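Local coordinates for protein prolyl oligopeptidase (Novosphingobium capsulatum, PDB 1YR2) that probably hydrolyses oligopeptides on the carboxyl side of proline, and much less readily of alanine, as a serine protease of the prolyl oligopeptidase family, at residues M102-D107 / H451-P456; A457-E462 / W513-G518; P487-L492 / H715-T720. All coordinates share one frame; numbering follows the deposited sequence.

Contact 1 of 3, residues M102-D107 / H451-P456; sequences MKALID and HLTFDP
Leu105, in the last turn of helix 95-105, meets Thr453 and Phe454 where the two connections between the catalytic domain and the beta-propeller run side by side. One connection leads from the helix into the first propeller strand; the other returns from the last propeller strand, 443-446, toward strand 459-467. One methyl group serves both partners. Leu105 CD2 lies 3.6 Å from Phe454 CD1 and sits as close to CE1, so it bears on one side bond of the ring, reaching it obliquely. The two side chains cross at about a right angle. Phe454 can offer this bond because its CG stands between the backbone N and the carbonyl carbon (chi1 62°). Leu105 CD2 also touches Thr453 OG1, at 3.5 Å. That hydroxyl takes its hydrogen bond elsewhere, from Arg101 one turn earlier on the helix, so Leu105 merely covers its flank. The other branch of the threonine reaches back over the last turn of the helix, with Thr453 CG2 3.5 Å from the carbonyl oxygen Ala104 O. Ala104 CB stands farther from Thr453 CG2, at 4.4 Å. Around these residues, Leu105 also packs on Met511 and Thr512 of helix 508-514, and Phe454 on Pro431 and Phe506. A second polar tie between the connections joins the backbone N of His451 to Glu109. Between the two segments themselves the contact consists of van der Waals packing without hydrogen bonds. Such non-directional surfaces could probably tolerate small shifts between the connections, consistent with a hinge in an enzyme whose interdomain dynamics matter for catalysis, while the directional grip is left to Arg101 and Glu109.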
loop_
_atom_site.group_PDB
_atom_site.type_symbol
_atom_site.label_atom_id
_atom_site.label_comp_id
_atom_site.label_asym_id
_atom_site.label_seq_id
_atom_site.Cartn_x
_atom_site.Cartn_y
_atom_site.Cartn_z
ATOM N N MET A 102 -16.673 -13.138 0.729
ATOM C CA MET A 102 -15.644 -12.317 1.348
ATOM C C MET A 102 -14.997 -13.031 2.533
ATOM O O MET A 102 -13.789 -13.046 2.626
ATOM C CB MET A 102 -16.138 -10.976 1.821
ATOM C CG MET A 102 -14.955 -10.116 2.286
ATOM S SD MET A 102 -15.370 -8.467 2.337
ATOM C CE MET A 102 -13.699 -7.724 3.002
ATOM N N LYS A 103 -15.804 -13.638 3.394
ATOM C CA LYS A 103 -15.278 -14.398 4.509
ATOM C C LYS A 103 -14.258 -15.439 3.979
ATOM O O LYS A 103 -13.217 -15.643 4.567
ATOM C CB LYS A 103 -16.412 -15.110 5.254
ATOM C CG LYS A 103 -17.220 -14.241 6.238
ATOM C CD LYS A 103 -18.163 -15.113 7.142
ATOM C CE LYS A 103 -19.150 -14.250 7.943
ATOM N NZ LYS A 103 -20.410 -15.006 8.333
ATOM N N ALA A 104 -14.564 -16.098 2.877
ATOM C CA ALA A 104 -13.728 -17.191 2.408
ATOM C C ALA A 104 -12.391 -16.685 1.805
ATOM O O ALA A 104 -11.439 -17.457 1.737
ATOM C CB ALA A 104 -14.461 -18.023 1.415
ATOM N N LEU A 105 -12.346 -15.397 1.456
ATOM C CA LEU A 105 -11.174 -14.749 0.822
ATOM C C LEU A 105 -10.137 -14.178 1.794
ATOM O O LEU A 105 -9.013 -13.849 1.365
ATOM C CB LEU A 105 -11.637 -13.602 -0.071
ATOM C CG LEU A 105 -12.355 -13.963 -1.364
ATOM C CD1 LEU A 105 -12.906 -12.744 -2.032
ATOM C CD2 LEU A 105 -11.410 -14.623 -2.291
ATOM N N ILE A 106 -10.482 -14.035 3.078
ATOM C CA ILE A 106 -9.608 -13.310 4.061
ATOM C C ILE A 106 -8.331 -14.013 4.519
ATOM O O ILE A 106 -7.273 -13.398 4.586
ATOM C CB ILE A 106 -10.412 -12.954 5.373
ATOM C CG1 ILE A 106 -11.582 -12.043 5.065
ATOM C CG2 ILE A 106 -9.472 -12.259 6.424
ATOM C CD1 ILE A 106 -11.183 -10.863 4.170
ATOM N N ASP A 107 -8.441 -15.278 4.890
ATOM C CA ASP A 107 -7.377 -15.993 5.564
ATOM C C ASP A 107 -6.793 -16.970 4.559
ATOM O O ASP A 107 -7.505 -17.847 4.000
ATOM C CB ASP A 107 -7.874 -16.717 6.839
ATOM C CG ASP A 107 -8.487 -15.741 7.862
ATOM O OD1 ASP A 107 -7.818 -14.744 8.236
ATOM O OD2 ASP A 107 -9.663 -15.851 8.320
ATOM N N HIS A 451 -2.391 -21.976 -1.478
ATOM C CA HIS A 451 -3.761 -22.422 -1.596
ATOM C C HIS A 451 -4.756 -21.253 -1.374
ATOM O O HIS A 451 -4.860 -20.729 -0.273
ATOM C CB HIS A 451 -4.079 -23.572 -0.623
ATOM C CG HIS A 451 -5.528 -23.968 -0.649
ATOM N ND1 HIS A 451 -6.188 -24.295 -1.821
ATOM C CD2 HIS A 451 -6.452 -24.055 0.349
ATOM C CE1 HIS A 451 -7.453 -24.570 -1.541
ATOM N NE2 HIS A 451 -7.639 -24.428 -0.233
ATOM N N LEU A 452 -5.433 -20.840 -2.432
ATOM C CA LEU A 452 -6.442 -19.769 -2.371
ATOM C C LEU A 452 -7.782 -20.381 -2.768
ATOM O O LEU A 452 -7.843 -21.484 -3.295
ATOM C CB LEU A 452 -6.109 -18.663 -3.366
ATOM C CG LEU A 452 -4.763 -17.936 -3.163
ATOM C CD1 LEU A 452 -4.604 -16.877 -4.172
ATOM C CD2 LEU A 452 -4.746 -17.351 -1.773
ATOM N N THR A 453 -8.861 -19.654 -2.541
ATOM C CA THR A 453 -10.177 -20.130 -2.961
ATOM C C THR A 453 -10.514 -19.808 -4.425
ATOM O O THR A 453 -11.624 -20.099 -4.888
ATOM C CB THR A 453 -11.269 -19.567 -2.078
ATOM O OG1 THR A 453 -11.223 -18.145 -2.134
ATOM C CG2 THR A 453 -11.044 -19.970 -0.596
ATOM N N PHE A 454 -9.589 -19.185 -5.137
ATOM C CA PHE A 454 -9.759 -18.890 -6.550
ATOM C C PHE A 454 -8.436 -19.088 -7.236
ATOM O O PHE A 454 -7.396 -19.190 -6.578
ATOM C CB PHE A 454 -10.288 -17.451 -6.731
ATOM C CG PHE A 454 -9.344 -16.381 -6.204
ATOM C CD1 PHE A 454 -9.376 -15.968 -4.886
ATOM C CD2 PHE A 454 -8.431 -15.814 -7.039
ATOM C CE1 PHE A 454 -8.480 -15.015 -4.418
ATOM C CE2 PHE A 454 -7.546 -14.840 -6.570
ATOM C CZ PHE A 454 -7.560 -14.451 -5.280
ATOM N N ASP A 455 -8.452 -19.083 -8.563
ATOM C CA ASP A 455 -7.234 -19.137 -9.361
ATOM C C ASP A 455 -6.959 -17.787 -9.989
ATOM O O ASP A 455 -7.737 -17.372 -10.836
ATOM C CB ASP A 455 -7.432 -20.162 -10.482
ATOM C CG ASP A 455 -6.181 -20.391 -11.325
ATOM O OD1 ASP A 455 -5.165 -19.648 -11.209
ATOM O OD2 ASP A 455 -6.132 -21.336 -12.138
ATOM N N PRO A 456 -5.882 -17.110 -9.617
ATOM C CA PRO A 456 -5.538 -15.820 -10.243
ATOM C C PRO A 456 -5.555 -15.786 -11.785
ATOM O O PRO A 456 -5.969 -14.762 -12.335
ATOM C CB PRO A 456 -4.141 -15.503 -9.685
ATOM C CG PRO A 456 -4.179 -16.156 -8.340
ATOM C CD PRO A 456 -4.929 -17.479 -8.559
#

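Contact 2 of 3, residues A457-E462 / W513-G518; sequences ADFRVE and WIDSGG
Phe459, the first residue of strand 459-467, drives its ring against Ile514 and Asp515, where helix 508-514 ends. All the tight packing is made by this ring. Its CD2 lies 3.5 Å from Ile514 CG2, a methyl that comes in obliquely. Farther along the rim, Phe459 CZ is 3.5 Å from Asp515 OD1, which lies at the ring edge and in its plane. That position sets the oxygen against the C-H bonds of the rim, whose slight positive charge probably makes the approach favourable. The carboxylate and ring planes are 76° apart. Asp515 reaches this edge with CG pointing opposite to its backbone N (chi1 -162°). Its charge is met by two arginines: OD2 forms a salt bridge with Arg101 and OD1 another with Arg481. The helix end is itself firmly closed by a Schellman motif with Gly517, at positive phi, as its C-prime residue. Trp513 O receives Gly518 N and Ser516 N, each at 3.1 Å, from opposite faces of its carbonyl plane, while Gly517 N bonds to Ile514 O. An alanine in place of Phe459 would probably open a gap between strand and helix end, leaving Ile514 CG2 and the Asp515 carboxylate without the ring that packs on them. The solvent side begins with the next residue, Arg460, which is exposed and well clear of the helix end; Val461 turns to other partners, Ile406 and Val479. Strand 459-467 is an edge strand of the eight-stranded sheet and is paired antiparallel with strand 473-481; Val479 and Arg481 of that neighbour touch Ile514 and Phe459 in turn, while Trp513 presses on helix 699-717.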
loop_
_atom_site.group_PDB
_atom_site.type_symbol
_atom_site.label_atom_id
_atom_site.label_comp_id
_atom_site.label_asym_id
_atom_site.label_seq_id
_atom_site.Cartn_x
_atom_site.Cartn_y
_atom_site.Cartn_z
ATOM N N ALA A 457 -5.179 -16.868 -12.458
ATOM C CA ALA A 457 -5.276 -16.966 -13.930
ATOM C C ALA A 457 -6.720 -16.992 -14.508
ATOM O O ALA A 457 -6.901 -16.903 -15.720
ATOM C CB ALA A 457 -4.535 -18.208 -14.400
ATOM N N ASP A 458 -7.742 -17.097 -13.661
ATOM C CA ASP A 458 -9.115 -17.007 -14.117
ATOM C C ASP A 458 -9.604 -15.566 -14.233
ATOM O O ASP A 458 -10.771 -15.337 -14.489
ATOM C CB ASP A 458 -10.058 -17.747 -13.160
ATOM C CG ASP A 458 -10.102 -19.235 -13.407
ATOM O OD1 ASP A 458 -9.520 -19.690 -14.400
ATOM O OD2 ASP A 458 -10.720 -20.038 -12.649
ATOM N N PHE A 459 -8.710 -14.601 -14.056
ATOM C CA PHE A 459 -9.086 -13.198 -14.068
ATOM C C PHE A 459 -8.050 -12.449 -14.901
ATOM O O PHE A 459 -6.909 -12.913 -15.037
ATOM C CB PHE A 459 -9.081 -12.621 -12.652
ATOM C CG PHE A 459 -9.950 -13.348 -11.720
ATOM C CD1 PHE A 459 -9.508 -14.513 -11.114
ATOM C CD2 PHE A 459 -11.236 -12.903 -11.468
ATOM C CE1 PHE A 459 -10.383 -15.237 -10.320
ATOM C CE2 PHE A 459 -12.067 -13.618 -10.628
ATOM C CZ PHE A 459 -11.611 -14.779 -10.077
ATOM N N ARG A 460 -8.436 -11.276 -15.390
ATOM C CA ARG A 460 -7.563 -10.439 -16.184
ATOM C C ARG A 460 -7.572 -9.012 -15.664
ATOM O O ARG A 460 -8.658 -8.446 -15.484
ATOM C CB ARG A 460 -8.111 -10.436 -17.605
ATOM C CG ARG A 460 -7.118 -10.084 -18.662
ATOM C CD ARG A 460 -7.673 -10.284 -20.106
ATOM N NE ARG A 460 -7.717 -11.696 -20.497
ATOM C CZ ARG A 460 -8.820 -12.389 -20.815
ATOM N NH1 ARG A 460 -10.030 -11.829 -20.794
ATOM N NH2 ARG A 460 -8.710 -13.671 -21.147
ATOM N N VAL A 461 -6.386 -8.430 -15.435
ATOM C CA VAL A 461 -6.257 -6.991 -15.150
ATOM C C VAL A 461 -5.867 -6.342 -16.472
ATOM O O VAL A 461 -4.856 -6.731 -17.064
ATOM C CB VAL A 461 -5.146 -6.714 -14.119
ATOM C CG1 VAL A 461 -4.914 -5.237 -13.904
ATOM C CG2 VAL A 461 -5.470 -7.390 -12.796
ATOM N N GLU A 462 -6.630 -5.355 -16.920
ATOM C CA GLU A 462 -6.303 -4.630 -18.147
ATOM C C GLU A 462 -6.054 -3.179 -17.781
ATOM O O GLU A 462 -6.463 -2.757 -16.724
ATOM C CB GLU A 462 -7.497 -4.703 -19.101
ATOM C CG GLU A 462 -7.669 -6.076 -19.715
ATOM C CD GLU A 462 -8.829 -6.153 -20.699
ATOM O OE1 GLU A 462 -8.709 -5.681 -21.845
ATOM O OE2 GLU A 462 -9.874 -6.698 -20.312
ATOM N N TRP A 513 -16.347 -8.606 -5.278
ATOM C CA TRP A 513 -17.153 -8.102 -6.378
ATOM C C TRP A 513 -16.777 -8.786 -7.685
ATOM O O TRP A 513 -17.651 -9.277 -8.381
ATOM C CB TRP A 513 -16.983 -6.595 -6.539
ATOM C CG TRP A 513 -17.759 -5.930 -7.580
ATOM C CD1 TRP A 513 -17.357 -5.618 -8.831
ATOM C CD2 TRP A 513 -19.107 -5.437 -7.461
ATOM N NE1 TRP A 513 -18.361 -4.972 -9.503
ATOM C CE2 TRP A 513 -19.445 -4.843 -8.685
ATOM C CE3 TRP A 513 -20.039 -5.420 -6.430
ATOM C CZ2 TRP A 513 -20.665 -4.218 -8.909
ATOM C CZ3 TRP A 513 -21.274 -4.782 -6.649
ATOM C CH2 TRP A 513 -21.573 -4.216 -7.883
ATOM N N ILE A 514 -15.492 -8.830 -8.003
ATOM C CA ILE A 514 -15.021 -9.422 -9.271
ATOM C C ILE A 514 -15.361 -10.912 -9.359
ATOM O O ILE A 514 -15.819 -11.397 -10.406
ATOM C CB ILE A 514 -13.525 -9.209 -9.406
ATOM C CG1 ILE A 514 -13.185 -7.689 -9.405
ATOM C CG2 ILE A 514 -12.998 -9.960 -10.651
ATOM C CD1 ILE A 514 -11.765 -7.384 -8.957
ATOM N N ASP A 515 -15.170 -11.635 -8.251
ATOM C CA ASP A 515 -15.485 -13.055 -8.217
ATOM C C ASP A 515 -16.938 -13.353 -7.882
ATOM O O ASP A 515 -17.305 -14.513 -7.605
ATOM C CB ASP A 515 -14.535 -13.790 -7.319
ATOM C CG ASP A 515 -14.532 -15.293 -7.596
ATOM O OD1 ASP A 515 -14.672 -15.716 -8.771
ATOM O OD2 ASP A 515 -14.405 -16.112 -6.697
ATOM N N SER A 516 -17.779 -12.308 -7.955
ATOM C CA SER A 516 -19.228 -12.466 -7.975
ATOM C C SER A 516 -19.837 -12.129 -9.366
ATOM O O SER A 516 -21.038 -12.143 -9.520
ATOM C CB SER A 516 -19.841 -11.584 -6.875
ATOM O OG SER A 516 -19.412 -12.041 -5.596
ATOM N N GLY A 517 -18.993 -11.897 -10.372
ATOM C CA GLY A 517 -19.418 -11.565 -11.728
ATOM C C GLY A 517 -19.540 -10.080 -12.070
ATOM O O GLY A 517 -20.188 -9.721 -13.073
ATOM N N GLY A 518 -18.993 -9.204 -11.219
ATOM C CA GLY A 518 -18.986 -7.777 -11.491
ATOM C C GLY A 518 -17.656 -7.360 -12.101
ATOM O O GLY A 518 -16.658 -8.078 -11.962
#

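Contact 3 of 3, residues P487-L492 / H715-T720; sequences PLPTLL and HFTGLT
Pro489 meets Thr717 and Leu719 through its puckered ring, while the flat rings nearby, His715 and Phe716, are turned to each other. His715 CD2 stands 3.7 Å above one face of Phe716, offset toward the rim; conversely, Phe716 CE2 lies in plane at the edge of the imidazole. Phe712 meets the Phe716 ring with planes about 55° apart. Across the contact, the proline fits against the turn that ends helix 699-717. Pro489 CG is 3.5 Å from Thr717 O. Pro489 CB lies 3.6 Å from Thr717 OG1. The hydroxyl is hydrogen-bonded to Leu713 O and meets the proline carbon by packing. Beyond the turn, Pro489 CB meets Leu719 CB at 3.8 Å. Gly718 makes this bend possible: its positive phi (82°) completes a Schellman motif, after which the chain brings Leu719 alongside the same ring. Behind the proline, Thr490 OG1 donates to Leu488 O at 2.8 Å, from 37° above the carbonyl plane, and is also hydrogen-bonded to Thr564 OG1. Pro489 sits just ahead of strand 490-493, which lies between strands 519-523 and 569-574 in the alpha/beta hydrolase sheet, and the end of helix 699-717 packs over it, with Thr717 touching Ala570 and both Thr717 and Leu719 resting on Trp513 of helix 508-514.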
loop_
_atom_site.group_PDB
_atom_site.type_symbol
_atom_site.label_atom_id
_atom_site.label_comp_id
_atom_site.label_asym_id
_atom_site.label_seq_id
_atom_site.Cartn_x
_atom_site.Cartn_y
_atom_site.Cartn_z
ATOM N N PRO A 487 -20.788 -6.237 -21.435
ATOM C CA PRO A 487 -21.022 -5.237 -20.377
ATOM C C PRO A 487 -21.454 -5.873 -19.057
ATOM O O PRO A 487 -22.266 -6.791 -19.066
ATOM C CB PRO A 487 -22.143 -4.343 -20.939
ATOM C CG PRO A 487 -22.268 -4.688 -22.385
ATOM C CD PRO A 487 -21.528 -5.940 -22.680
ATOM N N LEU A 488 -20.907 -5.394 -17.947
ATOM C CA LEU A 488 -21.224 -5.953 -16.636
ATOM C C LEU A 488 -21.527 -4.845 -15.631
ATOM O O LEU A 488 -20.999 -3.763 -15.773
ATOM C CB LEU A 488 -20.021 -6.744 -16.147
ATOM C CG LEU A 488 -19.770 -8.103 -16.792
ATOM C CD1 LEU A 488 -18.498 -8.710 -16.192
ATOM C CD2 LEU A 488 -20.979 -9.010 -16.584
ATOM N N PRO A 489 -22.352 -5.103 -14.614
ATOM C CA PRO A 489 -22.379 -4.196 -13.453
ATOM C C PRO A 489 -20.939 -3.918 -12.990
ATOM O O PRO A 489 -20.109 -4.836 -12.884
ATOM C CB PRO A 489 -23.139 -4.980 -12.411
ATOM C CG PRO A 489 -24.057 -5.834 -13.228
ATOM C CD PRO A 489 -23.291 -6.219 -14.459
ATOM N N THR A 490 -20.644 -2.652 -12.724
ATOM C CA THR A 490 -19.269 -2.215 -12.556
ATOM C C THR A 490 -19.177 -1.367 -11.313
ATOM O O THR A 490 -20.025 -0.527 -11.052
ATOM C CB THR A 490 -18.813 -1.409 -13.783
ATOM O OG1 THR A 490 -18.818 -2.241 -14.940
ATOM C CG2 THR A 490 -17.375 -0.927 -13.654
ATOM N N LEU A 491 -18.117 -1.620 -10.549
ATOM C CA LEU A 491 -17.737 -0.833 -9.401
ATOM C C LEU A 491 -16.488 -0.042 -9.792
ATOM O O LEU A 491 -15.431 -0.635 -10.047
ATOM C CB LEU A 491 -17.445 -1.768 -8.223
ATOM C CG LEU A 491 -17.261 -1.150 -6.829
ATOM C CD1 LEU A 491 -17.205 -2.272 -5.769
ATOM C CD2 LEU A 491 -16.019 -0.360 -6.747
ATOM N N LEU A 492 -16.612 1.285 -9.815
ATOM C CA LEU A 492 -15.531 2.210 -10.190
ATOM C C LEU A 492 -15.070 2.951 -8.950
ATOM O O LEU A 492 -15.862 3.605 -8.305
ATOM C CB LEU A 492 -16.025 3.207 -11.222
ATOM C CG LEU A 492 -15.169 4.420 -11.520
ATOM C CD1 LEU A 492 -13.804 3.985 -12.109
ATOM C CD2 LEU A 492 -15.902 5.382 -12.424
ATOM N N HIS A 715 -27.536 -4.545 -5.896
ATOM C CA HIS A 715 -28.996 -4.462 -6.049
ATOM C C HIS A 715 -29.343 -3.380 -7.078
ATOM O O HIS A 715 -30.094 -3.623 -8.018
ATOM C CB HIS A 715 -29.622 -4.139 -4.710
ATOM C CG HIS A 715 -31.116 -4.144 -4.734
ATOM N ND1 HIS A 715 -31.845 -5.303 -4.896
ATOM C CD2 HIS A 715 -32.016 -3.138 -4.640
ATOM C CE1 HIS A 715 -33.137 -5.013 -4.888
ATOM N NE2 HIS A 715 -33.272 -3.708 -4.725
ATOM N N PHE A 716 -28.669 -2.225 -6.971
ATOM C CA PHE A 716 -29.003 -1.075 -7.799
ATOM C C PHE A 716 -28.273 -1.054 -9.156
ATOM O O PHE A 716 -28.623 -0.247 -10.021
ATOM C CB PHE A 716 -28.826 0.217 -6.990
ATOM C CG PHE A 716 -29.922 0.408 -6.019
ATOM C CD1 PHE A 716 -31.200 0.741 -6.479
ATOM C CD2 PHE A 716 -29.739 0.167 -4.660
ATOM C CE1 PHE A 716 -32.285 0.812 -5.585
ATOM C CE2 PHE A 716 -30.805 0.271 -3.768
ATOM C CZ PHE A 716 -32.073 0.589 -4.227
ATOM N N THR A 717 -27.297 -1.943 -9.368
ATOM C CA THR A 717 -26.698 -2.088 -10.675
ATOM C C THR A 717 -27.124 -3.338 -11.440
ATOM O O THR A 717 -26.643 -3.567 -12.554
ATOM C CB THR A 717 -25.166 -2.087 -10.613
ATOM O OG1 THR A 717 -24.691 -3.133 -9.758
ATOM C CG2 THR A 717 -24.608 -0.786 -10.063
ATOM N N GLY A 718 -27.956 -4.172 -10.848
ATOM C CA GLY A 718 -28.397 -5.382 -11.535
ATOM C C GLY A 718 -27.419 -6.544 -11.464
ATOM O O GLY A 718 -27.503 -7.461 -12.273
ATOM N N LEU A 719 -26.522 -6.561 -10.488
ATOM C CA LEU A 719 -25.621 -7.679 -10.333
ATOM C C LEU A 719 -26.263 -8.795 -9.541
ATOM O O LEU A 719 -26.615 -8.602 -8.380
ATOM C CB LEU A 719 -24.329 -7.275 -9.621
ATOM C CG LEU A 719 -23.323 -8.424 -9.445
ATOM C CD1 LEU A 719 -22.845 -8.920 -10.824
ATOM C CD2 LEU A 719 -22.136 -8.026 -8.568
ATOM N N THR A 720 -26.354 -9.969 -10.158
ATOM C CA THR A 720 -26.706 -11.191 -9.452
ATOM C C THR A 720 -25.411 -11.964 -9.199
ATOM O O THR A 720 -24.805 -12.422 -10.143
ATOM C CB THR A 720 -27.703 -12.003 -10.323
ATOM O OG1 THR A 720 -28.978 -11.328 -10.357
ATOM C CG2 THR A 720 -27.984 -13.374 -9.720
#

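Overall arrangement
The three contacts run from the junction with the propeller across the catalytic domain. Contact 2 is the buried one; contacts 1 and 3 are partly buried and each includes exposed residues. All depend on apolar packing, but contact 2 adds a carboxylate at a ring edge, and contact 3 sets a proline against a helix-ending turn. Helix 508-514 is common to all three: Leu105 of contact 1 packs on it, its end forms one side of contact 2, and Thr717 and Leu719 of contact 3 rest on its Trp513. Contacts 1 and 2 also touch through Phe454 and Phe459 and share Arg101, which binds both Thr453 and Asp515. Contacts 1 and 3 do not touch.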